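Local coordinates for protein member of s1p family of ribosomal proteins (Pyrococcus furiosus, PDB 5YH1) that binds manganese through its DHH domain and probably acts as an exonuclease on nucleic acids, at residues I79-E84 with Y209-V214; S362-L367 with R377-M382; H163-D168 with N186-K191; H220-A225 with Y237-Y242. One frame throughout, in Å; residues are numbered along the deposited sequence.

Contacts 1, 3 and 4 belong to the body that carries the parallel sheet and the manganese. Contact 2 lies in the mixed sheet near the chain end. Contact 1 joins helix 66-86 to the end of helix 199-210, and contact 3 falls between these two helices in sequence, in loops after strands 158-161 and 183-185. Contact 4 follows on helices 221-229 and 234-245, and contact 2 comes last. Centres of contacts 1 and 2 are about 43 Å apart, on opposite sides of the chain's centre; those of contacts 3 and 4 are about 22 Å apart. Contact 3 holds a metal ligand, and contact 2 puts the side chain of Arg377 about 12 Å from the manganese.

Contact 1: residues I79-E84 with Y209-V214; sequences IIPLIE and YINPEV
Leu82 reaches from helix 66-86 to the end of helix 199-210 and meets Ile210 and Asn211. Its CB points toward the other segment. CG lies anti to the carbonyl carbon (chi1 -68°) and meets Asn211 ND2 at 3.9 Å. From there the side chain forks. Leu82 CD1 touches Ile210 O at 3.5 Å and Ile210 CG2 at 3.9 Å. Leu82 CD2 lies against the amide, 4.0 Å from Asn211 CG. The Leu82 and Asn211 side chains run antiparallel past one another. Pro81 adds its CB, 3.9 Å from Asn211 ND2, and Ile79 CG1 approaches Ile210 CG2 more loosely at 4.3 Å.

No hydrogen bond links the two segments, but the amide is held nearby. Asn211 ND2 donates to Ala78 O, one residue before 79-84. Asn211 OD1 accepts a weak bond from Glu213 N at 3.3 Å. Asn211 is also where the backbone leaves helical geometry, and the chain turns into the short 3-10 segment 212-214.

The contact is buried packing away from the metal. Ile79 also rests on Phe97 of strand 97-102, at one edge of the parallel sheet. Ile210 packs on Ile48 of helix 32-53, and Arg49 of that helix bonds to Ile210 O.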
# COMPACT_ATOMS: atom_id res chain seq x y z
N ILE A 79 -21.21 -20.90 -6.81
CA ILE A 79 -20.01 -21.71 -6.98
C ILE A 79 -19.58 -22.44 -5.70
O ILE A 79 -19.30 -23.65 -5.74
CB ILE A 79 -18.84 -20.83 -7.50
CG1 ILE A 79 -19.12 -20.42 -8.94
CG2 ILE A 79 -17.51 -21.57 -7.42
CD1 ILE A 79 -18.35 -19.21 -9.40
N ILE A 80 -19.55 -21.74 -4.58
CA ILE A 80 -19.00 -22.30 -3.33
C ILE A 80 -19.68 -23.62 -2.91
O ILE A 80 -18.98 -24.58 -2.60
CB ILE A 80 -19.04 -21.27 -2.16
CG1 ILE A 80 -18.06 -20.12 -2.40
CG2 ILE A 80 -18.74 -21.94 -0.83
CD1 ILE A 80 -16.62 -20.52 -2.60
N PRO A 81 -21.03 -23.67 -2.91
CA PRO A 81 -21.69 -24.94 -2.57
C PRO A 81 -21.30 -26.12 -3.46
O PRO A 81 -21.17 -27.24 -2.96
CB PRO A 81 -23.18 -24.62 -2.72
CG PRO A 81 -23.28 -23.16 -2.51
CD PRO A 81 -22.00 -22.57 -3.05
N LEU A 82 -21.13 -25.88 -4.76
CA LEU A 82 -20.72 -26.95 -5.67
C LEU A 82 -19.30 -27.41 -5.33
O LEU A 82 -19.03 -28.61 -5.29
CB LEU A 82 -20.79 -26.51 -7.13
CG LEU A 82 -22.16 -26.26 -7.74
CD1 LEU A 82 -22.02 -26.03 -9.24
CD2 LEU A 82 -23.13 -27.41 -7.45
N ILE A 83 -18.41 -26.47 -5.08
CA ILE A 83 -17.05 -26.80 -4.68
C ILE A 83 -17.06 -27.67 -3.43
O ILE A 83 -16.31 -28.65 -3.34
CB ILE A 83 -16.19 -25.54 -4.45
CG1 ILE A 83 -15.89 -24.87 -5.79
CG2 ILE A 83 -14.89 -25.89 -3.72
CD1 ILE A 83 -15.23 -23.50 -5.66
N GLU A 84 -17.91 -27.31 -2.47
CA GLU A 84 -17.98 -28.03 -1.20
C GLU A 84 -18.58 -29.43 -1.33
O GLU A 84 -18.19 -30.33 -0.58
CB GLU A 84 -18.70 -27.20 -0.13
CG GLU A 84 -17.86 -26.01 0.32
CD GLU A 84 -18.44 -25.25 1.50
OE1 GLU A 84 -19.68 -25.09 1.56
OE2 GLU A 84 -17.65 -24.81 2.36
N TYR A 209 -27.74 -20.78 -13.83
CA TYR A 209 -27.31 -21.90 -14.67
C TYR A 209 -26.18 -22.71 -14.03
O TYR A 209 -26.13 -23.93 -14.18
CB TYR A 209 -26.90 -21.42 -16.06
CG TYR A 209 -28.08 -21.06 -16.93
CD1 TYR A 209 -28.72 -19.84 -16.79
CD2 TYR A 209 -28.56 -21.94 -17.90
CE1 TYR A 209 -29.79 -19.49 -17.58
CE2 TYR A 209 -29.63 -21.59 -18.70
CZ TYR A 209 -30.25 -20.37 -18.53
OH TYR A 209 -31.33 -20.00 -19.31
N ILE A 210 -25.28 -22.04 -13.31
CA ILE A 210 -24.22 -22.75 -12.61
C ILE A 210 -24.81 -23.65 -11.53
O ILE A 210 -24.42 -24.81 -11.42
CB ILE A 210 -23.19 -21.78 -11.97
CG1 ILE A 210 -22.38 -21.09 -13.07
CG2 ILE A 210 -22.26 -22.52 -11.02
CD1 ILE A 210 -21.68 -19.83 -12.62
N ASN A 211 -25.73 -23.11 -10.74
CA ASN A 211 -26.29 -23.83 -9.61
C ASN A 211 -27.75 -23.43 -9.34
O ASN A 211 -28.02 -22.54 -8.54
CB ASN A 211 -25.43 -23.59 -8.36
CG ASN A 211 -25.84 -24.46 -7.19
OD1 ASN A 211 -26.79 -25.23 -7.28
ND2 ASN A 211 -25.12 -24.35 -6.09
N PRO A 212 -28.70 -24.10 -10.01
CA PRO A 212 -30.12 -23.73 -9.85
C PRO A 212 -30.63 -23.69 -8.41
O PRO A 212 -31.57 -22.96 -8.13
CB PRO A 212 -30.85 -24.79 -10.68
CG PRO A 212 -29.87 -25.18 -11.74
CD PRO A 212 -28.52 -25.14 -11.05
N GLU A 213 -30.01 -24.42 -7.49
CA GLU A 213 -30.44 -24.43 -6.09
C GLU A 213 -30.33 -23.10 -5.36
O GLU A 213 -30.99 -22.92 -4.34
CB GLU A 213 -29.70 -25.50 -5.28
CG GLU A 213 -30.42 -26.83 -5.16
CD GLU A 213 -29.98 -27.84 -6.20
OE1 GLU A 213 -29.30 -28.82 -5.81
OE2 GLU A 213 -30.29 -27.66 -7.41
N VAL A 214 -29.50 -22.17 -5.83
CA VAL A 214 -29.32 -20.90 -5.10
C VAL A 214 -30.27 -19.79 -5.58
O VAL A 214 -30.20 -18.67 -5.09
CB VAL A 214 -27.85 -20.40 -5.12
CG1 VAL A 214 -26.93 -21.47 -4.56
CG2 VAL A 214 -27.41 -19.97 -6.52

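Contact 2: residues S362-L367 with R377-M382; sequences SPILTL and RASDGM
Ser379 meets the backbone of Ser362 and Ile364 at the open end of a beta hairpin, strands 364-369 and 373-378 of the mixed sheet. The strands are antiparallel. Thr366 and Arg377 form a hydrogen-bonded pair, with Thr366 N to Arg377 O at 2.8 Å and Arg377 N to Thr366 O at 2.9 Å. Leu365 and Ala378 form the next, non-hydrogen-bonded pair. Ser379 N then bonds to Ile364 O.

Beyond this the serine side chain takes over. OG sits between its own backbone N and carbonyl carbon (chi1 65°). It donates to Ser362 O at 2.7 Å, in the carbonyl plane. It also accepts from Ile364 N at 2.8 Å, with an N-H...OG angle of 157°. An alanine here would probably leave Ser362 O and Ile364 N without this shared partner and weaken the hold on the strand end.

The looser side is at Arg377. It is partly exposed; its side chain runs off the strand and touches His351 of helix 343-358. On the face shared with Arg377, Thr366 OG1 is bonded to His351 and Asn327.

The tight part is around Met382, a selenomethionine. Leu365 and Ala378 share a face of the sheet, and Leu365 CD1 meets Ala378 CB there. Gly381 packs close to Pro363, where a CB would clash with Ser362 O. The Met382 chain is bent at chi2 and chi3, and its SE lies 3.6 Å from Pro363 C. In the same tight part, Met382 CG approaches Ile364 O to 3.3 Å.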
# COMPACT_ATOMS: atom_id res chain seq x y z
N SER A 362 -33.83 18.21 -18.47
CA SER A 362 -33.17 19.46 -18.84
C SER A 362 -31.71 19.11 -19.24
O SER A 362 -31.16 18.15 -18.74
CB SER A 362 -33.22 20.48 -17.70
OG SER A 362 -32.20 20.25 -16.74
N PRO A 363 -31.13 19.86 -20.19
CA PRO A 363 -29.75 19.59 -20.64
C PRO A 363 -28.71 20.07 -19.63
O PRO A 363 -28.44 21.28 -19.54
CB PRO A 363 -29.65 20.37 -21.95
CG PRO A 363 -30.60 21.51 -21.76
CD PRO A 363 -31.74 20.97 -20.94
N ILE A 364 -28.16 19.14 -18.86
CA ILE A 364 -27.20 19.48 -17.80
C ILE A 364 -25.88 18.76 -18.02
O ILE A 364 -25.85 17.53 -18.17
CB ILE A 364 -27.70 19.11 -16.39
CG1 ILE A 364 -29.06 19.77 -16.11
CG2 ILE A 364 -26.69 19.56 -15.34
CD1 ILE A 364 -29.73 19.28 -14.84
N LEU A 365 -24.80 19.53 -18.02
CA LEU A 365 -23.44 19.00 -18.15
C LEU A 365 -22.60 19.46 -16.98
O LEU A 365 -22.38 20.65 -16.80
CB LEU A 365 -22.81 19.47 -19.46
CG LEU A 365 -21.50 18.79 -19.85
CD1 LEU A 365 -21.68 17.31 -20.14
CD2 LEU A 365 -20.93 19.48 -21.08
N THR A 366 -22.13 18.50 -16.19
CA THR A 366 -21.33 18.79 -15.01
C THR A 366 -19.89 18.35 -15.25
O THR A 366 -19.63 17.18 -15.55
CB THR A 366 -21.90 18.10 -13.76
OG1 THR A 366 -23.20 18.65 -13.47
CG2 THR A 366 -21.00 18.32 -12.55
N LEU A 367 -18.97 19.29 -15.13
CA LEU A 367 -17.55 19.03 -15.33
C LEU A 367 -16.80 19.28 -14.03
O LEU A 367 -16.71 20.41 -13.57
CB LEU A 367 -17.02 19.96 -16.41
CG LEU A 367 -15.51 19.95 -16.64
CD1 LEU A 367 -15.11 18.72 -17.41
CD2 LEU A 367 -15.11 21.21 -17.39
N ARG A 377 -20.27 14.51 -16.49
CA ARG A 377 -21.59 13.89 -16.39
C ARG A 377 -22.62 14.69 -17.16
O ARG A 377 -22.69 15.91 -17.01
CB ARG A 377 -21.99 13.74 -14.93
CG ARG A 377 -21.27 12.59 -14.27
CD ARG A 377 -21.33 12.65 -12.77
NE ARG A 377 -21.48 11.31 -12.21
CZ ARG A 377 -20.49 10.54 -11.76
NH1 ARG A 377 -19.23 10.95 -11.78
NH2 ARG A 377 -20.77 9.34 -11.26
N ALA A 378 -23.37 14.00 -18.00
CA ALA A 378 -24.38 14.58 -18.87
C ALA A 378 -25.74 13.99 -18.52
O ALA A 378 -25.89 12.78 -18.48
CB ALA A 378 -24.05 14.29 -20.32
N SER A 379 -26.73 14.84 -18.25
CA SER A 379 -28.11 14.36 -18.07
C SER A 379 -28.69 13.83 -19.38
O SER A 379 -28.17 14.11 -20.47
CB SER A 379 -28.99 15.50 -17.57
OG SER A 379 -29.09 16.50 -18.56
N ASP A 380 -29.78 13.07 -19.27
CA ASP A 380 -30.50 12.55 -20.44
C ASP A 380 -30.85 13.65 -21.42
O ASP A 380 -30.78 13.45 -22.62
CB ASP A 380 -31.76 11.82 -20.01
CG ASP A 380 -31.46 10.54 -19.27
OD1 ASP A 380 -30.33 10.02 -19.40
OD2 ASP A 380 -32.35 10.05 -18.56
N GLY A 381 -31.19 14.82 -20.89
CA GLY A 381 -31.46 16.00 -21.71
C GLY A 381 -30.37 16.38 -22.71
O GLY A 381 -30.66 17.01 -23.73
N MSE A 382 -29.12 16.01 -22.42
CA MSE A 382 -28.00 16.31 -23.32
C MSE A 382 -28.10 15.51 -24.61
O MSE A 382 -27.52 15.90 -25.63
CB MSE A 382 -26.66 16.02 -22.63
CG MSE A 382 -26.43 16.84 -21.36
SE MSE A 382 -26.15 18.72 -21.84
CE MSE A 382 -24.62 18.50 -23.08

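Contact 3: residues H163-D168 with N186-K191; sequences HHDPRD and NPHHVK. With MN (manganese (II) ion), chain F.
The manganese site of the DHH domain takes one ligand from this contact, His163, and the loop 186-191 packs behind it. His163 NE2 binds manganese at 2.4 Å, together with two waters and Asp67, Asp137 and Asp229. The imidazole CG sits between the backbone N and the carbonyl carbon (chi1 65°), and ND1 bonds to Tyr195 O.

Two side chains of 186-191 bond to the backbone of the ligand residue and the one after it, His188 only weakly. Asn186 ND2 donates to His164 O at 2.8 Å, nearly straight at 169°. The acceptor lies in the amide plane of Asn186, and the donor lies in the carbonyl plane of His164. Asn186 OD1 accepts from His188 N, an Asx turn that fixes the rotation of the amide. A leucine in its place would probably leave His164 O without this donor and His188 N without its acceptor, letting the loop drift.

His188 NE2 makes its weak bond to His163 O at 2.9 Å, at the edge of the ring. Asp165 CA stands over the centre of the His188 ring, a CH-pi contact at 3.7 Å from the centroid. Asp165 OD1 accepts from Arg167 N, which approaches from above the carboxylate plane, a second Asx turn. Pro187 CG touches His163 CB at 3.9 Å, and Pro166 CD rests on His188 CB at 3.8 Å.

Asn186 and His188 thus hold the backbone around the ligand, while Tyr195 O orients its ring. Asp162, bonded to His164 ND1, forms with His163 and His164 the Asp-His-His motif that names the DHH family.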
# COMPACT_ATOMS: atom_id res chain seq x y z
N HIS A 163 -21.04 -5.47 -19.37
CA HIS A 163 -22.08 -4.74 -20.12
C HIS A 163 -21.61 -3.37 -20.63
O HIS A 163 -22.44 -2.53 -21.00
CB HIS A 163 -23.35 -4.58 -19.27
CG HIS A 163 -23.16 -3.75 -18.05
ND1 HIS A 163 -23.88 -2.60 -17.81
CD2 HIS A 163 -22.31 -3.88 -17.01
CE1 HIS A 163 -23.50 -2.08 -16.66
NE2 HIS A 163 -22.54 -2.84 -16.16
N HIS A 164 -20.29 -3.18 -20.66
CA HIS A 164 -19.69 -2.01 -21.29
C HIS A 164 -19.46 -2.30 -22.76
O HIS A 164 -19.31 -3.46 -23.17
CB HIS A 164 -18.37 -1.64 -20.60
CG HIS A 164 -18.55 -1.27 -19.16
ND1 HIS A 164 -18.63 -2.22 -18.16
CD2 HIS A 164 -18.73 -0.07 -18.57
CE1 HIS A 164 -18.83 -1.61 -17.00
NE2 HIS A 164 -18.90 -0.31 -17.22
N ASP A 165 -19.44 -1.23 -23.56
CA ASP A 165 -19.29 -1.33 -25.01
C ASP A 165 -17.87 -1.79 -25.39
O ASP A 165 -16.90 -1.11 -25.07
CB ASP A 165 -19.60 0.03 -25.65
CG ASP A 165 -19.53 0.00 -27.18
OD1 ASP A 165 -19.46 -1.08 -27.80
OD2 ASP A 165 -19.54 1.10 -27.76
N PRO A 166 -17.75 -2.94 -26.07
CA PRO A 166 -16.41 -3.34 -26.54
C PRO A 166 -15.80 -2.36 -27.55
O PRO A 166 -14.59 -2.36 -27.73
CB PRO A 166 -16.65 -4.71 -27.18
CG PRO A 166 -17.91 -5.21 -26.55
CD PRO A 166 -18.75 -4.00 -26.30
N ARG A 167 -16.65 -1.56 -28.21
CA ARG A 167 -16.23 -0.50 -29.13
C ARG A 167 -15.62 -0.97 -30.46
O ARG A 167 -16.17 -0.65 -31.51
CB ARG A 167 -15.28 0.50 -28.46
CG ARG A 167 -15.95 1.47 -27.51
CD ARG A 167 -15.01 2.61 -27.15
NE ARG A 167 -15.64 3.55 -26.23
N ASP A 168 -14.51 -1.70 -30.41
CA ASP A 168 -13.78 -2.09 -31.63
C ASP A 168 -14.38 -3.34 -32.26
O ASP A 168 -13.93 -4.45 -32.01
CB ASP A 168 -12.29 -2.31 -31.32
CG ASP A 168 -11.58 -1.04 -30.92
OD1 ASP A 168 -11.79 -0.01 -31.58
OD2 ASP A 168 -10.78 -1.06 -29.95
N ASN A 186 -22.17 -10.39 -22.98
CA ASN A 186 -22.32 -8.93 -23.03
C ASN A 186 -23.51 -8.55 -23.93
O ASN A 186 -23.55 -8.95 -25.11
CB ASN A 186 -21.02 -8.30 -23.52
CG ASN A 186 -21.00 -6.78 -23.42
OD1 ASN A 186 -22.03 -6.12 -23.58
ND2 ASN A 186 -19.82 -6.22 -23.16
N PRO A 187 -24.48 -7.79 -23.39
CA PRO A 187 -25.66 -7.40 -24.18
C PRO A 187 -25.35 -6.63 -25.47
O PRO A 187 -26.14 -6.68 -26.41
CB PRO A 187 -26.45 -6.51 -23.21
CG PRO A 187 -25.43 -6.05 -22.20
CD PRO A 187 -24.52 -7.22 -22.04
N HIS A 188 -24.22 -5.93 -25.50
CA HIS A 188 -23.83 -5.15 -26.68
C HIS A 188 -23.63 -6.00 -27.95
O HIS A 188 -23.68 -5.47 -29.04
CB HIS A 188 -22.54 -4.37 -26.40
CG HIS A 188 -22.72 -3.22 -25.46
ND1 HIS A 188 -22.96 -1.93 -25.89
CD2 HIS A 188 -22.67 -3.15 -24.10
CE1 HIS A 188 -23.06 -1.12 -24.86
NE2 HIS A 188 -22.89 -1.83 -23.76
N HIS A 189 -23.38 -7.30 -27.80
CA HIS A 189 -23.21 -8.20 -28.94
C HIS A 189 -24.53 -8.42 -29.68
O HIS A 189 -24.54 -8.57 -30.89
CB HIS A 189 -22.68 -9.56 -28.51
CG HIS A 189 -21.23 -9.57 -28.17
ND1 HIS A 189 -20.77 -9.63 -26.88
CD2 HIS A 189 -20.13 -9.52 -28.96
CE1 HIS A 189 -19.44 -9.62 -26.89
NE2 HIS A 189 -19.03 -9.55 -28.14
N VAL A 190 -25.63 -8.47 -28.93
CA VAL A 190 -26.93 -8.77 -29.50
C VAL A 190 -27.81 -7.53 -29.65
O VAL A 190 -28.81 -7.58 -30.35
CB VAL A 190 -27.68 -9.85 -28.69
CG1 VAL A 190 -26.82 -11.11 -28.61
CG2 VAL A 190 -28.04 -9.35 -27.29
N LYS A 191 -27.42 -6.44 -29.01
CA LYS A 191 -28.14 -5.17 -29.08
C LYS A 191 -27.20 -4.05 -28.69
O LYS A 191 -27.00 -3.79 -27.51
CB LYS A 191 -29.35 -5.21 -28.13
CG LYS A 191 -30.36 -4.08 -28.34
CD LYS A 191 -31.29 -3.98 -27.14
CE LYS A 191 -32.73 -3.69 -27.53
NZ LYS A 191 -32.84 -2.47 -28.37
MN MN F . -21.87 -2.14 -13.97
O HOH W 1 -20.85 -1.30 -12.25
O HOH W 2 -21.14 -0.23 -14.84

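Contact 4: residues H220-A225 with Y237-Y242; sequences HLPAIA and YQYLEY
Pro222 of helix 221-229 lies over one face of the Tyr239 ring of helix 234-245. This is a CH-pi contact: Pro222 CB is 3.5 Å from the ring centroid, and is offset toward the rim, nearest to Tyr239 CD1 at 3.3 Å. Pro222 CG reaches Tyr239 CD1 and CE1. The two side chains cross at about a right angle. Tyr239 CG lies beside its backbone N (chi1 -81°), which brings the base of the ring against Pro222 CB. The far end of the ring is held elsewhere, because Tyr239 OH bonds to Glu205 of helix 199-210.

The apolar packing is small. Ala223 CB meets Leu240 CD2 at 4.0 Å and lies 3.9 Å from Tyr239 O. Leu240 CB points away, yet its CD2 still reaches Ala223 CB. His220 CB lies 3.9 Å from Tyr242 O. The axes of these short helical segments approach to 7.6 Å, with 125° between their N-to-C directions, which the small Ala223 probably helps allow.

The polar link goes through one water. It accepts from Ala223 N at 3.2 Å and donates to Tyr239 O at 2.9 Å. No direct hydrogen bond joins the segments. Other polar ends are tied outside: His220 NE2 to Leu280 O, and Tyr242 OH to Leu28 O.

Pro222 and Tyr239 both also touch Met201 of helix 199-210. The pair is two consecutive helices, 221-229 and 234-245, joined by a short loop and crossing steeply. The first helix ends on Asp229, a manganese ligand of the DHH domain, just before the connecting loop.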
# COMPACT_ATOMS: atom_id res chain seq x y z
N HIS A 220 -33.14 -11.66 -5.80
CA HIS A 220 -33.26 -10.21 -5.54
C HIS A 220 -32.00 -9.37 -5.84
O HIS A 220 -32.06 -8.13 -5.83
CB HIS A 220 -33.67 -9.98 -4.08
CG HIS A 220 -32.58 -10.25 -3.10
ND1 HIS A 220 -32.15 -11.53 -2.79
CD2 HIS A 220 -31.81 -9.41 -2.38
CE1 HIS A 220 -31.18 -11.46 -1.91
NE2 HIS A 220 -30.95 -10.19 -1.64
N LEU A 221 -30.87 -10.03 -6.09
CA LEU A 221 -29.60 -9.31 -6.33
C LEU A 221 -29.63 -8.39 -7.53
O LEU A 221 -29.10 -7.28 -7.47
CB LEU A 221 -28.43 -10.29 -6.43
CG LEU A 221 -28.10 -11.08 -5.16
CD1 LEU A 221 -26.80 -11.85 -5.32
CD2 LEU A 221 -28.01 -10.18 -3.94
N PRO A 222 -30.27 -8.83 -8.64
CA PRO A 222 -30.38 -7.94 -9.80
C PRO A 222 -31.02 -6.57 -9.52
O PRO A 222 -30.64 -5.57 -10.14
CB PRO A 222 -31.22 -8.76 -10.78
CG PRO A 222 -30.93 -10.17 -10.43
CD PRO A 222 -30.74 -10.19 -8.94
N ALA A 223 -31.98 -6.52 -8.60
CA ALA A 223 -32.58 -5.26 -8.20
C ALA A 223 -31.58 -4.34 -7.52
O ALA A 223 -31.58 -3.13 -7.76
CB ALA A 223 -33.77 -5.50 -7.28
N ILE A 224 -30.72 -4.91 -6.67
CA ILE A 224 -29.66 -4.14 -6.01
C ILE A 224 -28.65 -3.62 -7.05
O ILE A 224 -28.34 -2.43 -7.09
CB ILE A 224 -28.95 -4.97 -4.91
CG1 ILE A 224 -29.92 -5.27 -3.77
CG2 ILE A 224 -27.77 -4.22 -4.33
CD1 ILE A 224 -29.44 -6.29 -2.77
N ALA A 225 -28.21 -4.51 -7.93
CA ALA A 225 -27.23 -4.17 -8.97
C ALA A 225 -27.73 -3.06 -9.88
O ALA A 225 -27.01 -2.09 -10.14
CB ALA A 225 -26.87 -5.40 -9.77
N TYR A 237 -37.23 -3.33 -14.10
CA TYR A 237 -38.52 -3.10 -13.46
C TYR A 237 -39.20 -4.42 -13.13
O TYR A 237 -39.93 -4.49 -12.16
CB TYR A 237 -39.38 -2.15 -14.30
CG TYR A 237 -38.71 -0.79 -14.42
CD1 TYR A 237 -38.57 0.03 -13.29
CD2 TYR A 237 -38.18 -0.34 -15.62
CE1 TYR A 237 -37.93 1.27 -13.37
CE2 TYR A 237 -37.55 0.90 -15.71
CZ TYR A 237 -37.43 1.70 -14.58
OH TYR A 237 -36.81 2.92 -14.67
N GLN A 238 -38.89 -5.47 -13.88
CA GLN A 238 -39.30 -6.83 -13.49
C GLN A 238 -38.46 -7.35 -12.32
O GLN A 238 -39.00 -7.93 -11.37
CB GLN A 238 -39.18 -7.80 -14.66
CG GLN A 238 -40.08 -7.49 -15.85
CD GLN A 238 -39.81 -8.42 -17.02
OE1 GLN A 238 -40.13 -9.62 -16.97
NE2 GLN A 238 -39.22 -7.89 -18.08
N TYR A 239 -37.14 -7.17 -12.39
CA TYR A 239 -36.24 -7.66 -11.33
C TYR A 239 -36.63 -7.08 -9.96
O TYR A 239 -36.54 -7.76 -8.95
CB TYR A 239 -34.77 -7.34 -11.65
CG TYR A 239 -34.08 -8.28 -12.62
CD1 TYR A 239 -33.99 -9.65 -12.36
CD2 TYR A 239 -33.49 -7.80 -13.79
CE1 TYR A 239 -33.35 -10.51 -13.23
CE2 TYR A 239 -32.84 -8.66 -14.67
CZ TYR A 239 -32.77 -10.01 -14.38
OH TYR A 239 -32.14 -10.88 -15.26
N LEU A 240 -37.08 -5.83 -9.94
CA LEU A 240 -37.51 -5.18 -8.70
C LEU A 240 -38.57 -5.95 -7.90
O LEU A 240 -38.62 -5.85 -6.67
CB LEU A 240 -38.07 -3.79 -9.01
CG LEU A 240 -37.06 -2.69 -9.31
CD1 LEU A 240 -37.81 -1.42 -9.70
CD2 LEU A 240 -36.14 -2.42 -8.12
N GLU A 241 -39.43 -6.68 -8.60
CA GLU A 241 -40.49 -7.45 -7.94
C GLU A 241 -39.94 -8.52 -7.00
O GLU A 241 -40.54 -8.80 -5.96
CB GLU A 241 -41.42 -8.06 -9.00
CG GLU A 241 -42.31 -7.02 -9.67
CD GLU A 241 -43.43 -6.57 -8.74
OE1 GLU A 241 -44.37 -7.36 -8.53
OE2 GLU A 241 -43.34 -5.44 -8.20
N TYR A 242 -38.78 -9.11 -7.33
CA TYR A 242 -38.17 -10.11 -6.45
C TYR A 242 -37.64 -9.49 -5.16
O TYR A 242 -37.60 -10.15 -4.12
CB TYR A 242 -37.03 -10.83 -7.16
CG TYR A 242 -37.48 -11.68 -8.33
CD1 TYR A 242 -38.04 -12.94 -8.12
CD2 TYR A 242 -37.34 -11.23 -9.63
CE1 TYR A 242 -38.45 -13.71 -9.19
CE2 TYR A 242 -37.75 -11.99 -10.69
CZ TYR A 242 -38.30 -13.23 -10.47
OH TYR A 242 -38.69 -13.99 -11.55
O HOH W 3 -33.94 -8.99 -8.63